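Local coordinates for secreted protein (Streptomyces lividans TK24, PDB 5LXZ) that probably works as a secreted mononuclear copper-radical oxidase of the galactose oxidase (AA5) family, here in a copper-bound form, at residues A[411-416]-A[499-504]; A[464-469]-A[585-590]; A[415-420]-A[438-443]; A[507-512]-A[593-598]; A[539-544]-A[554-559]. The protein carries 1 engineered substitution. All blocks are in the same frame, centred on the assembly; numbering follows the deposited sequence.

Contact 1. Residues A[411-416]-A[499-504]; sequences SILPDD and YTPPYL
S411 and I412 end strand 409-412; a type I turn from L413 to D416 follows, closed by D416 N on L413 O at 3.1 Å. L413, its CG anti to the carbonyl carbon, runs obliquely past Y503, L413 CD2 3.9 Å from Y503 CE2; the same methyl lies 4.0 Å from P501 CG. P414 crosses Y503 at about a right angle, P414 CD 3.3 Å from Y503 OH. This turn follows the innermost strand of one kelch propeller blade, and segment 499-504 leaves the third strand of the next. D415 stands at the ring edge, D415 OD2 3.6 Å from Y503 CD2, its carboxylate 87° to the ring and its OD1 hydrogen-bonded to S417 OG. P501 CB sits 3.7 Å above the centre of the Y503 ring, and G470 O binds the hydroxyl. An alanine at Y503 would remove both the ring that L413, P414 and D415 touch and that hydroxyl, and would probably leave the turn poorly seated against segment 499-504.

Contact 2. Residues A[464-469]-A[585-590]; sequences SILLPD and MMFVTD
The two backbones approach most closely where the loop after strand 462-466 passes strand 582-590, P468 CA and M585 CA being 6.7 Å apart, and packing alone joins them. M585 and F587, two residues apart on their strand, both project toward segment 464-469. The first two torsions carry M585 SD to 3.7 Å from P468 CA; the bend at chi3 (-72°) then turns M585 CE to 3.9 Å from L466 CD2. Here the innermost strand of a propeller blade, with the loop that leaves it, meets the C-terminal early set domain, to which M585 and F587 belong. L466, its CG anti to the backbone N (chi1 175°), meets F587 tip to tip, L466 CD2 3.9 Å from F587 CE2. L467 O lies at the ring edge, near its plane, 3.7 Å from F587 CZ. P468 O comes in obliquely at 3.4 Å from F587 CE1, and also takes a backbone bond from A598 N.

Contact 3. Residues A[415-420]-A[438-443]; sequences DDSVLV and ARLYHP
Strands 418-420 and 438-442 are the second and third strands of a four-stranded kelch blade, antiparallel with 149° between their directions. Four backbone bonds pair them. V418 N donates to Y441 O at 3.0 Å and Y441 N to V418 O at 2.8 Å; further along, V420 N meets R439 O nearly along its C=O axis, and R439 N meets V420 O, both at 2.8 Å. A water also donates to V420 O and accepts from R439 NH1, joining the guanidinium to the strand beside it, while R439 NH2 bonds to Q437 OE1. V418 and Y441 share one face of the sheet with V420 and R439. On the other, L419 and L440 form a non-hydrogen-bonded pair and cross obliquely, L419 CD1 4.0 Å from L440 CD2. Before the strand, D415 OD1 takes two bonds in an Asx turn: S417 OG donates to its syn lone pair at 2.7 Å, whereas S417 N comes from above the carboxylate plane. The crowded first torsion of S417 (chi1 72°) puts the hydroxyl there. D416 O, against P443 CD at 3.0 Å, is buried with no polar partner, while the D416 carboxylate makes salt bridges to R539 and K537. A four-stranded antiparallel sheet, its strands side by side from the inner to the outer edge, is typical of a beta-propeller blade.

Contact 4. Residues A[507-512]-A[593-598]; sequences DSRPDL and GTPSKA. With PO4 (phosphate ion), chain G.
R509 grips P595 O side-on with two nitrogens, NE at 2.8 Å and NH2 at 3.1 Å, and so pins together two loops of the C-terminal early set domain. R509 NE lies in the carbonyl plane of P595, but NH2 stands 54° above it. NH2 adds a weak bond to S596 O and another bond to D469 O in the loop after strand 462-466. R509 NH1 donates to O3 of a phosphate at 2.9 Å (167°); R471 binds the same ion, which probably comes from the crystallisation liquor. The bend at chi3 (-60°) turns the guanidinium so that one face is covered by K597 CG, 3.6 Å above its centre, the two chains crossing at about a right angle. An alanine at R509 would remove every one of these bonds and the surface beneath K597, and would probably loosen the hold between the two loops. Closer to the backbone, T594 CG2 packs on R509 CB at 3.6 Å. A water donates to P510 O and accepts from K597 N, and so also bridges the loops. Beyond it, S596 CB touches P510 O, and L512 CD2 rests 3.5 Å from S596 OG, whose proton goes to K597 O.

Contact 5. Residues A[539-544]-A[554-559]; sequences RLIRPS and QRSIAL. With EDO (1,2-ethanediol), chain K.
Neighbouring antiparallel strands of the early set domain sheet meet here, 539-541 against 556-558, their directions 156° apart. L540 and I557 form the hydrogen-bonded pair: L540 N reaches I557 O at 2.9 Å and I557 N reaches L540 O at 2.8 Å. R542 N adds a third bond, to R555 O at 2.9 Å, nearly along the C=O axis. R539 and I541 share a face with S556 and A558. R539 bends at chi2 (-67°), which draws R539 CD to 3.4 Å from S556 OG and sets its guanidinium with one face over A558, R539 NH1 lying 3.4 Å from A558 CB. Both terminal nitrogens donate to O1 of an ethanediol, probably from the crystallisation liquor, whose O2 gives its proton to L559 O. L540 lies with I557 on the other face, and L559 CD2 reaches it obliquely, 3.9 Å from L540 CB. Further along, S544 OG touches Q554 CB and bonds to D551; the Q554 amide is bound to I412 N and A410 O of the propeller. The side chains of R542 and R555 meet through their carbons, R542 CB 3.9 Å from R555 CG, and their charged ends separate toward S581 O and L578 O. R539 instead makes a salt bridge with D416, so its charge is probably neutralised across the domain-propeller boundary.

How the contacts relate
From the N terminus, contacts 1 and 3 open together, sharing D415 and D416. Contact 3 closes first, at 438-443, and completes one strand pairing within a propeller blade. Contact 2 opens at 464-469 in the next blade, before contact 1 closes at 499-504, so these two cross; contact 1 joins neighbouring blades. Contact 4 then opens at 507-512, and contact 5 opens and closes within the early set domain, inside the spans of contacts 2 and 4. Contact 2 closes at 585-590 and contact 4 at 593-598, crossing in turn; contact 4 joins two loops of the domain. Contact 2 binds blade to domain, its strand 582-590 lying beside strand 535-541 of contact 5.

Contact 1. Residues A[411-416]-A[499-504]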
# COMPACT_ATOMS: atom_id res chain seq x y z
N SER A 411 3.08 -9.94 6.94
CA SER A 411 2.76 -9.42 8.26
C SER A 411 3.80 -9.88 9.26
O SER A 411 4.11 -11.07 9.32
CB SER A 411 1.39 -9.91 8.71
OG SER A 411 0.32 -9.10 8.16
N ILE A 412 4.34 -8.96 10.05
CA ILE A 412 5.25 -9.27 11.14
C ILE A 412 4.48 -9.96 12.27
O ILE A 412 3.38 -9.54 12.62
CB ILE A 412 5.88 -8.00 11.69
CG1 ILE A 412 6.70 -7.28 10.60
CG2 ILE A 412 6.73 -8.30 12.90
CD1 ILE A 412 7.08 -5.88 11.04
N LEU A 413 5.03 -11.05 12.80
CA LEU A 413 4.46 -11.74 13.95
C LEU A 413 5.28 -11.48 15.21
O LEU A 413 6.46 -11.12 15.12
CB LEU A 413 4.45 -13.27 13.70
CG LEU A 413 3.24 -13.81 12.93
CD1 LEU A 413 2.84 -13.08 11.70
CD2 LEU A 413 3.42 -15.31 12.64
N PRO A 414 4.67 -11.71 16.38
CA PRO A 414 5.34 -11.37 17.64
C PRO A 414 6.53 -12.21 18.07
O PRO A 414 7.24 -11.82 19.02
CB PRO A 414 4.22 -11.43 18.67
CG PRO A 414 3.21 -12.28 18.08
CD PRO A 414 3.27 -12.07 16.60
N ASP A 415 6.79 -13.30 17.37
CA ASP A 415 7.97 -14.11 17.61
C ASP A 415 9.15 -13.74 16.70
O ASP A 415 10.14 -14.46 16.66
CB ASP A 415 7.64 -15.59 17.49
CG ASP A 415 7.23 -16.00 16.10
OD1 ASP A 415 6.99 -15.12 15.24
OD2 ASP A 415 7.14 -17.21 15.84
N ASP A 416 9.01 -12.64 15.94
CA ASP A 416 10.01 -12.16 14.97
C ASP A 416 9.97 -12.86 13.62
O ASP A 416 10.76 -12.51 12.72
CB ASP A 416 11.43 -12.11 15.48
CG ASP A 416 11.60 -11.24 16.69
OD1 ASP A 416 10.85 -10.26 16.86
OD2 ASP A 416 12.54 -11.49 17.48
N TYR A 499 -5.83 -16.70 10.04
CA TYR A 499 -4.76 -17.65 10.15
C TYR A 499 -4.32 -17.73 11.60
O TYR A 499 -3.99 -16.73 12.25
CB TYR A 499 -3.57 -17.28 9.24
CG TYR A 499 -2.42 -18.25 9.38
CD1 TYR A 499 -2.56 -19.57 8.98
CD2 TYR A 499 -1.23 -17.87 9.96
CE1 TYR A 499 -1.53 -20.46 9.12
CE2 TYR A 499 -0.16 -18.74 10.08
CZ TYR A 499 -0.34 -20.07 9.72
OH TYR A 499 0.74 -20.90 9.87
N THR A 500 -4.23 -18.96 12.11
CA THR A 500 -3.73 -19.22 13.45
C THR A 500 -2.34 -19.85 13.28
O THR A 500 -2.23 -20.97 12.76
CB THR A 500 -4.65 -20.22 14.18
OG1 THR A 500 -5.94 -19.64 14.35
CG2 THR A 500 -4.11 -20.54 15.54
N PRO A 501 -1.29 -19.16 13.70
CA PRO A 501 0.06 -19.68 13.41
C PRO A 501 0.40 -20.91 14.30
O PRO A 501 -0.28 -21.14 15.29
CB PRO A 501 0.99 -18.48 13.75
CG PRO A 501 0.07 -17.29 13.60
CD PRO A 501 -1.26 -17.74 14.10
N PRO A 502 1.47 -21.60 13.98
CA PRO A 502 1.85 -22.79 14.76
C PRO A 502 2.01 -22.50 16.24
O PRO A 502 1.72 -23.36 17.09
CB PRO A 502 3.21 -23.14 14.17
CG PRO A 502 3.16 -22.65 12.75
CD PRO A 502 2.32 -21.41 12.80
N TYR A 503 2.43 -21.27 16.59
CA TYR A 503 2.68 -20.94 18.00
C TYR A 503 1.46 -20.97 18.90
O TYR A 503 1.62 -20.92 20.14
CB TYR A 503 3.49 -19.63 18.13
CG TYR A 503 2.93 -18.33 17.53
CD1 TYR A 503 1.60 -17.99 17.68
CD2 TYR A 503 3.76 -17.45 16.90
CE1 TYR A 503 1.09 -16.82 17.16
CE2 TYR A 503 3.26 -16.25 16.38
CZ TYR A 503 1.93 -15.95 16.52
OH TYR A 503 1.45 -14.75 15.99
N LEU A 504 0.25 -21.06 18.34
CA LEU A 504 -0.93 -21.23 19.15
C LEU A 504 -1.39 -22.68 19.25
O LEU A 504 -2.42 -22.92 19.88
CB LEU A 504 -2.05 -20.36 18.65
CG LEU A 504 -1.74 -18.85 18.74
CD1 LEU A 504 -2.98 -18.05 18.46
CD2 LEU A 504 -1.11 -18.42 20.06

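Contact 2. Residues A[464-469]-A[585-590]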
# COMPACT_ATOMS: atom_id res chain seq x y z
N SER A 464 -3.37 -8.05 4.87
CA SER A 464 -3.32 -8.86 6.07
C SER A 464 -3.02 -8.00 7.27
O SER A 464 -2.30 -6.98 7.16
CB SER A 464 -2.33 -10.01 5.96
OG SER A 464 -1.00 -9.58 5.84
N ILE A 465 -3.59 -8.39 8.40
CA ILE A 465 -3.50 -7.65 9.65
C ILE A 465 -3.24 -8.61 10.82
O ILE A 465 -4.05 -9.53 11.05
CB ILE A 465 -4.88 -6.96 9.94
CG1 ILE A 465 -5.34 -6.10 8.75
CG2 ILE A 465 -4.88 -6.20 11.26
CD1 ILE A 465 -4.52 -4.87 8.60
N LEU A 466 -2.18 -8.35 11.57
CA LEU A 466 -1.96 -9.04 12.85
C LEU A 466 -2.96 -8.55 13.89
O LEU A 466 -3.15 -7.35 14.05
CB LEU A 466 -0.56 -8.77 13.36
CG LEU A 466 -0.16 -9.31 14.74
CD1 LEU A 466 -0.19 -10.84 14.77
CD2 LEU A 466 1.19 -8.77 15.21
N LEU A 467 -3.58 -9.48 14.60
CA LEU A 467 -4.55 -9.16 15.62
C LEU A 467 -3.92 -9.28 17.02
O LEU A 467 -2.93 -9.99 17.20
CB LEU A 467 -5.74 -10.11 15.50
CG LEU A 467 -6.43 -10.15 14.15
CD1 LEU A 467 -7.49 -11.22 14.07
CD2 LEU A 467 -7.06 -8.83 13.80
N PRO A 468 -4.57 -8.68 18.03
CA PRO A 468 -4.04 -8.73 19.39
C PRO A 468 -3.93 -10.11 19.99
O PRO A 468 -3.11 -10.32 20.87
CB PRO A 468 -4.99 -7.80 20.17
CG PRO A 468 -5.45 -6.82 19.14
CD PRO A 468 -5.62 -7.64 17.90
N ASP A 469 -4.69 -11.06 19.48
CA ASP A 469 -4.59 -12.43 19.99
C ASP A 469 -3.50 -13.23 19.34
O ASP A 469 -3.30 -14.42 19.69
CB ASP A 469 -5.94 -13.14 19.92
CG ASP A 469 -6.35 -13.53 18.53
OD1 ASP A 469 -5.77 -13.05 17.56
OD2 ASP A 469 -7.31 -14.33 18.36
N MET A 585 0.68 -2.71 20.10
CA MET A 585 0.49 -3.99 20.77
C MET A 585 1.75 -4.42 21.45
O MET A 585 2.80 -4.49 20.82
CB MET A 585 0.09 -5.05 19.79
CG MET A 585 -1.32 -4.91 19.24
SD MET A 585 -1.72 -6.15 18.00
CE MET A 585 -0.75 -5.63 16.59
N MET A 586 1.70 -4.76 22.75
CA MET A 586 2.85 -5.34 23.40
C MET A 586 2.61 -6.82 23.60
O MET A 586 1.66 -7.22 24.28
CB MET A 586 3.17 -4.67 24.73
CG MET A 586 4.57 -5.07 25.21
SD MET A 586 4.90 -4.47 26.86
CE MET A 586 3.99 -5.63 27.87
N PHE A 587 3.50 -7.61 23.03
CA PHE A 587 3.46 -9.07 23.15
C PHE A 587 4.69 -9.53 23.94
O PHE A 587 5.81 -9.02 23.74
CB PHE A 587 3.56 -9.75 21.78
CG PHE A 587 2.34 -9.62 20.92
CD1 PHE A 587 1.32 -10.55 20.96
CD2 PHE A 587 2.25 -8.58 19.97
CE1 PHE A 587 0.22 -10.46 20.10
CE2 PHE A 587 1.16 -8.49 19.14
CZ PHE A 587 0.18 -9.43 19.16
N VAL A 588 4.51 -10.54 24.78
CA VAL A 588 5.65 -11.20 25.40
C VAL A 588 5.68 -12.62 24.89
O VAL A 588 4.62 -13.25 24.76
CB VAL A 588 5.62 -11.11 26.95
CG1 VAL A 588 5.45 -9.65 27.35
CG2 VAL A 588 4.54 -11.98 27.59
N THR A 589 6.86 -13.14 24.62
CA THR A 589 6.98 -14.46 24.07
C THR A 589 7.92 -15.27 24.95
O THR A 589 8.97 -14.76 25.37
CB THR A 589 7.47 -14.36 22.63
OG1 THR A 589 6.47 -13.65 21.86
CG2 THR A 589 7.66 -15.68 22.00
N ASP A 590 7.54 -16.53 25.18
CA ASP A 590 8.34 -17.38 26.09
C ASP A 590 9.45 -18.11 25.35
O ASP A 590 9.62 -17.97 24.13
CB ASP A 590 7.42 -18.30 26.89
CG ASP A 590 6.73 -19.36 26.05
OD1 ASP A 590 7.16 -19.65 24.91
OD2 ASP A 590 5.71 -19.88 26.54

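Contact 3. Residues A[415-420]-A[438-443]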
# COMPACT_ATOMS: atom_id res chain seq x y z
N ASP A 415 6.79 -13.30 17.37
CA ASP A 415 7.97 -14.11 17.61
C ASP A 415 9.15 -13.74 16.70
O ASP A 415 10.14 -14.46 16.66
CB ASP A 415 7.64 -15.59 17.49
CG ASP A 415 7.23 -16.00 16.10
OD1 ASP A 415 6.99 -15.12 15.24
OD2 ASP A 415 7.14 -17.21 15.84
N ASP A 416 9.01 -12.64 15.94
CA ASP A 416 10.01 -12.16 14.97
C ASP A 416 9.97 -12.86 13.62
O ASP A 416 10.76 -12.51 12.72
CB ASP A 416 11.43 -12.11 15.48
CG ASP A 416 11.60 -11.24 16.69
OD1 ASP A 416 10.85 -10.26 16.86
OD2 ASP A 416 12.54 -11.49 17.48
N SER A 417 9.07 -13.81 13.44
CA SER A 417 8.79 -14.30 12.10
C SER A 417 7.95 -13.31 11.30
O SER A 417 7.34 -12.40 11.85
CB SER A 417 8.15 -15.69 12.16
OG SER A 417 6.83 -15.68 12.60
N VAL A 418 8.01 -13.46 9.99
CA VAL A 418 7.18 -12.71 9.07
C VAL A 418 6.37 -13.69 8.25
O VAL A 418 6.91 -14.54 7.56
CB VAL A 418 8.00 -11.80 8.15
CG1 VAL A 418 7.07 -10.99 7.24
CG2 VAL A 418 8.87 -10.86 8.97
N LEU A 419 5.07 -13.59 8.29
CA LEU A 419 4.18 -14.40 7.48
C LEU A 419 4.05 -13.83 6.10
O LEU A 419 3.58 -12.68 5.97
CB LEU A 419 2.81 -14.53 8.14
CG LEU A 419 1.74 -15.32 7.42
CD1 LEU A 419 2.12 -16.78 7.26
CD2 LEU A 419 0.39 -15.16 8.12
N VAL A 420 4.44 -14.58 5.08
CA VAL A 420 4.40 -14.17 3.69
C VAL A 420 3.47 -15.12 2.99
O VAL A 420 3.72 -16.35 2.96
CB VAL A 420 5.80 -14.19 3.07
CG1 VAL A 420 5.74 -13.83 1.60
CG2 VAL A 420 6.73 -13.27 3.83
N ALA A 438 1.65 -20.26 1.83
CA ALA A 438 2.10 -19.39 2.90
C ALA A 438 3.41 -19.88 3.47
O ALA A 438 3.63 -21.10 3.56
CB ALA A 438 1.06 -19.31 4.01
N ARG A 439 4.23 -18.95 3.94
CA ARG A 439 5.51 -19.22 4.50
C ARG A 439 5.74 -18.32 5.70
O ARG A 439 5.23 -17.20 5.77
CB ARG A 439 6.62 -18.92 3.51
CG ARG A 439 6.64 -19.85 2.32
CD ARG A 439 7.47 -19.24 1.21
NE ARG A 439 7.63 -20.20 0.11
CZ ARG A 439 6.69 -20.52 -0.77
NH1 ARG A 439 5.51 -19.92 -0.78
NH2 ARG A 439 6.93 -21.49 -1.68
N LEU A 440 6.54 -18.81 6.62
CA LEU A 440 7.15 -17.99 7.63
C LEU A 440 8.58 -17.70 7.27
O LEU A 440 9.38 -18.63 7.02
CB LEU A 440 7.07 -18.65 9.01
CG LEU A 440 5.70 -18.87 9.62
CD1 LEU A 440 5.83 -19.73 10.85
CD2 LEU A 440 4.98 -17.56 9.95
N TYR A 441 8.95 -16.42 7.22
CA TYR A 441 10.34 -16.00 7.08
C TYR A 441 10.91 -15.87 8.48
O TYR A 441 10.29 -15.28 9.37
CB TYR A 441 10.44 -14.65 6.38
CG TYR A 441 11.84 -14.14 6.35
CD1 TYR A 441 12.83 -14.78 5.58
CD2 TYR A 441 12.23 -13.07 7.13
CE1 TYR A 441 14.15 -14.34 5.62
CE2 TYR A 441 13.52 -12.60 7.13
CZ TYR A 441 14.49 -13.25 6.38
OH TYR A 441 15.78 -12.79 6.42
N HIS A 442 12.09 -16.44 8.69
CA HIS A 442 12.75 -16.42 9.96
C HIS A 442 14.00 -15.56 9.81
O HIS A 442 14.94 -15.99 9.15
CB HIS A 442 13.12 -17.85 10.33
CG HIS A 442 11.94 -18.72 10.60
ND1 HIS A 442 11.14 -18.57 11.72
CD2 HIS A 442 11.40 -19.73 9.88
CE1 HIS A 442 10.17 -19.46 11.69
NE2 HIS A 442 10.31 -20.19 10.59
N PRO A 443 14.02 -14.33 10.35
CA PRO A 443 15.21 -13.46 10.15
C PRO A 443 16.51 -14.03 10.73
O PRO A 443 17.59 -13.78 10.18
CB PRO A 443 14.84 -12.14 10.84
CG PRO A 443 13.36 -12.16 10.94
CD PRO A 443 12.90 -13.60 10.97
O HOH W 1 4.51 -17.60 0.53

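Contact 4. Residues A[507-512]-A[593-598]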
# COMPACT_ATOMS: atom_id res chain seq x y z
N ASP A 507 2.24 -25.44 23.75
CA ASP A 507 1.90 -25.29 25.17
C ASP A 507 1.11 -23.99 25.44
O ASP A 507 1.04 -23.07 24.60
CB ASP A 507 3.17 -25.34 26.04
CG ASP A 507 3.79 -26.74 26.09
OD1 ASP A 507 4.43 -27.15 25.10
OD2 ASP A 507 3.65 -27.43 27.12
N SER A 508 0.54 -23.92 26.64
CA SER A 508 -0.22 -22.76 27.07
C SER A 508 0.59 -21.49 26.90
O SER A 508 1.81 -21.46 27.03
CB SER A 508 -0.65 -22.91 28.52
OG SER A 508 -1.36 -24.13 28.66
N ARG A 509 -0.10 -20.42 26.60
CA ARG A 509 0.62 -19.21 26.29
C ARG A 509 0.89 -18.43 27.59
O ARG A 509 0.18 -18.60 28.60
CB ARG A 509 -0.11 -18.42 25.20
CG ARG A 509 -1.46 -17.88 25.56
CD ARG A 509 -2.29 -17.60 24.33
NE ARG A 509 -1.64 -16.63 23.45
CZ ARG A 509 -2.21 -16.08 22.39
NH1 ARG A 509 -3.45 -16.37 22.01
NH2 ARG A 509 -1.52 -15.22 21.71
N PRO A 510 1.94 -17.60 27.60
CA PRO A 510 2.15 -16.73 28.73
C PRO A 510 0.98 -15.79 28.94
O PRO A 510 0.39 -15.28 27.98
CB PRO A 510 3.42 -15.94 28.40
CG PRO A 510 3.75 -16.24 27.01
CD PRO A 510 2.97 -17.42 26.56
N ASP A 511 0.62 -15.60 30.20
CA ASP A 511 -0.40 -14.64 30.57
C ASP A 511 0.22 -13.24 30.63
O ASP A 511 1.42 -13.08 30.86
CB ASP A 511 -1.01 -15.01 31.93
CG ASP A 511 0.02 -14.98 33.05
OD1 ASP A 511 1.02 -15.75 32.99
OD2 ASP A 511 -0.14 -14.16 33.99
N LEU A 512 -0.61 -12.22 30.45
CA LEU A 512 -0.14 -10.85 30.52
C LEU A 512 -1.30 -9.93 30.84
O LEU A 512 -2.33 -9.95 30.16
CB LEU A 512 0.50 -10.46 29.16
CG LEU A 512 1.13 -9.07 29.09
CD1 LEU A 512 2.33 -8.94 30.01
CD2 LEU A 512 1.51 -8.81 27.64
N GLY A 593 8.71 -19.93 22.18
CA GLY A 593 8.27 -19.06 21.08
C GLY A 593 6.78 -18.78 21.06
O GLY A 593 6.25 -18.32 20.05
N THR A 594 6.11 -19.02 22.18
CA THR A 594 4.66 -18.82 22.27
C THR A 594 4.37 -17.42 22.81
O THR A 594 4.84 -17.04 23.88
CB THR A 594 4.00 -19.85 23.19
OG1 THR A 594 4.39 -21.14 22.74
CG2 THR A 594 2.52 -19.74 23.15
N PRO A 595 3.60 -16.60 22.06
CA PRO A 595 3.29 -15.25 22.50
C PRO A 595 2.06 -15.16 23.37
O PRO A 595 1.10 -15.93 23.21
CB PRO A 595 3.03 -14.53 21.18
CG PRO A 595 2.41 -15.58 20.31
CD PRO A 595 3.06 -16.89 20.71
N SER A 596 2.08 -14.24 24.31
CA SER A 596 0.87 -13.80 24.98
C SER A 596 -0.09 -13.17 24.00
O SER A 596 0.25 -12.92 22.83
CB SER A 596 1.22 -12.76 26.03
OG SER A 596 1.73 -11.58 25.45
N LYS A 597 -1.31 -12.96 24.44
CA LYS A 597 -2.16 -11.97 23.81
C LYS A 597 -1.57 -10.62 24.11
O LYS A 597 -0.96 -10.42 25.16
CB LYS A 597 -3.58 -12.06 24.31
CG LYS A 597 -4.22 -13.41 24.00
CD LYS A 597 -5.67 -13.44 24.42
CE LYS A 597 -6.23 -14.82 24.18
NZ LYS A 597 -7.65 -14.87 24.61
N ALA A 598 -1.80 -9.64 23.22
CA ALA A 598 -1.22 -8.35 23.42
C ALA A 598 -1.92 -7.48 24.42
O ALA A 598 -3.15 -7.53 24.52
CB ALA A 598 -1.13 -7.61 22.07
P PO4 G . -6.48 -18.31 22.39
O1 PO4 G . -7.67 -18.31 23.32
O2 PO4 G . -6.56 -17.00 21.58
O3 PO4 G . -5.18 -18.42 23.17
O4 PO4 G . -6.50 -19.53 21.49
O HOH W 2 4.30 -21.97 25.81
O HOH W 3 -1.96 -14.17 27.07

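Contact 5. Residues A[539-544]-A[554-559]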
# COMPACT_ATOMS: atom_id res chain seq x y z
N ARG A 539 8.01 -7.48 22.58
CA ARG A 539 7.92 -6.73 21.33
C ARG A 539 6.77 -5.74 21.39
O ARG A 539 5.65 -6.08 21.80
CB ARG A 539 7.69 -7.71 20.17
CG ARG A 539 8.81 -8.68 19.91
CD ARG A 539 10.04 -7.95 19.41
NE ARG A 539 11.19 -8.83 19.18
CZ ARG A 539 12.17 -9.05 20.05
NH1 ARG A 539 12.17 -8.53 21.26
NH2 ARG A 539 13.17 -9.88 19.70
N LEU A 540 7.07 -4.52 20.96
CA LEU A 540 6.08 -3.49 20.77
C LEU A 540 5.80 -3.40 19.28
O LEU A 540 6.70 -3.10 18.52
CB LEU A 540 6.66 -2.22 21.29
CG LEU A 540 5.82 -1.20 21.91
CD1 LEU A 540 4.92 -1.72 23.04
CD2 LEU A 540 6.67 -0.01 22.37
N ILE A 541 4.60 -3.78 18.86
CA ILE A 541 4.28 -3.91 17.43
C ILE A 541 3.24 -2.89 17.06
O ILE A 541 2.13 -2.87 17.63
CB ILE A 541 3.82 -5.32 17.08
CG1 ILE A 541 4.83 -6.33 17.62
CG2 ILE A 541 3.62 -5.41 15.58
CD1 ILE A 541 4.64 -7.74 17.16
N ARG A 542 3.57 -2.05 16.10
CA ARG A 542 2.66 -1.03 15.67
C ARG A 542 1.58 -1.71 14.82
O ARG A 542 1.89 -2.51 13.98
CB ARG A 542 3.40 0.04 14.89
CG ARG A 542 2.60 1.32 14.73
CD ARG A 542 3.45 2.45 14.16
NE ARG A 542 2.72 3.73 14.05
CZ ARG A 542 2.58 4.65 15.03
NH1 ARG A 542 3.13 4.51 16.25
NH2 ARG A 542 1.97 5.76 14.75
N PRO A 543 0.29 -1.40 15.03
CA PRO A 543 -0.78 -2.02 14.26
C PRO A 543 -0.66 -1.70 12.80
O PRO A 543 -0.22 -0.61 12.43
CB PRO A 543 -2.06 -1.41 14.83
CG PRO A 543 -1.64 -0.38 15.73
CD PRO A 543 -0.23 -0.56 16.11
N SER A 544 -1.06 -2.64 11.97
CA SER A 544 -0.99 -2.47 10.53
C SER A 544 -2.08 -1.56 10.04
O SER A 544 -3.21 -1.57 10.56
CB SER A 544 -1.16 -3.81 9.83
OG SER A 544 0.07 -4.50 9.82
N GLN A 554 3.31 -1.04 10.10
CA GLN A 554 3.76 -2.12 10.95
C GLN A 554 5.28 -2.07 11.15
O GLN A 554 6.03 -1.80 10.24
CB GLN A 554 3.28 -3.53 10.53
CG GLN A 554 3.96 -3.98 9.28
CD GLN A 554 3.63 -5.39 8.85
OE1 GLN A 554 3.36 -6.29 9.63
NE2 GLN A 554 3.69 -5.60 7.57
N ARG A 555 5.69 -2.34 12.39
CA ARG A 555 7.09 -2.46 12.77
C ARG A 555 7.05 -3.10 14.14
O ARG A 555 6.08 -2.88 14.89
CB ARG A 555 7.83 -1.11 12.81
CG ARG A 555 7.12 0.00 13.58
CD ARG A 555 7.94 1.27 13.68
NE ARG A 555 8.27 1.80 12.33
CZ ARG A 555 9.30 2.58 12.06
NH1 ARG A 555 10.13 2.95 13.01
NH2 ARG A 555 9.52 3.00 10.81
N SER A 556 8.07 -3.87 14.45
CA SER A 556 8.14 -4.54 15.74
C SER A 556 9.43 -4.15 16.42
O SER A 556 10.50 -4.37 15.89
CB SER A 556 8.12 -6.02 15.51
OG SER A 556 8.28 -6.69 16.76
N ILE A 557 9.32 -3.56 17.59
CA ILE A 557 10.43 -2.96 18.31
C ILE A 557 10.75 -3.83 19.51
O ILE A 557 9.88 -4.15 20.30
CB ILE A 557 10.04 -1.55 18.76
CG1 ILE A 557 9.74 -0.70 17.51
CG2 ILE A 557 11.14 -0.93 19.62
CD1 ILE A 557 8.77 0.40 17.78
N ALA A 558 12.02 -4.23 19.64
CA ALA A 558 12.38 -5.00 20.86
C ALA A 558 12.44 -4.15 22.10
O ALA A 558 12.98 -3.06 22.04
CB ALA A 558 13.76 -5.62 20.63
N LEU A 559 11.92 -4.66 23.21
CA LEU A 559 12.01 -3.97 24.50
C LEU A 559 12.89 -4.75 25.46
O LEU A 559 12.76 -5.95 25.58
CB LEU A 559 10.66 -3.82 25.16
CG LEU A 559 9.49 -3.22 24.42
CD1 LEU A 559 8.38 -2.74 25.35
CD2 LEU A 559 9.88 -2.12 23.49
C1 EDO K . 15.24 -8.34 23.14
O1 EDO K . 14.92 -9.28 22.11
C2 EDO K . 14.39 -8.51 24.41
O2 EDO K . 12.96 -8.29 24.20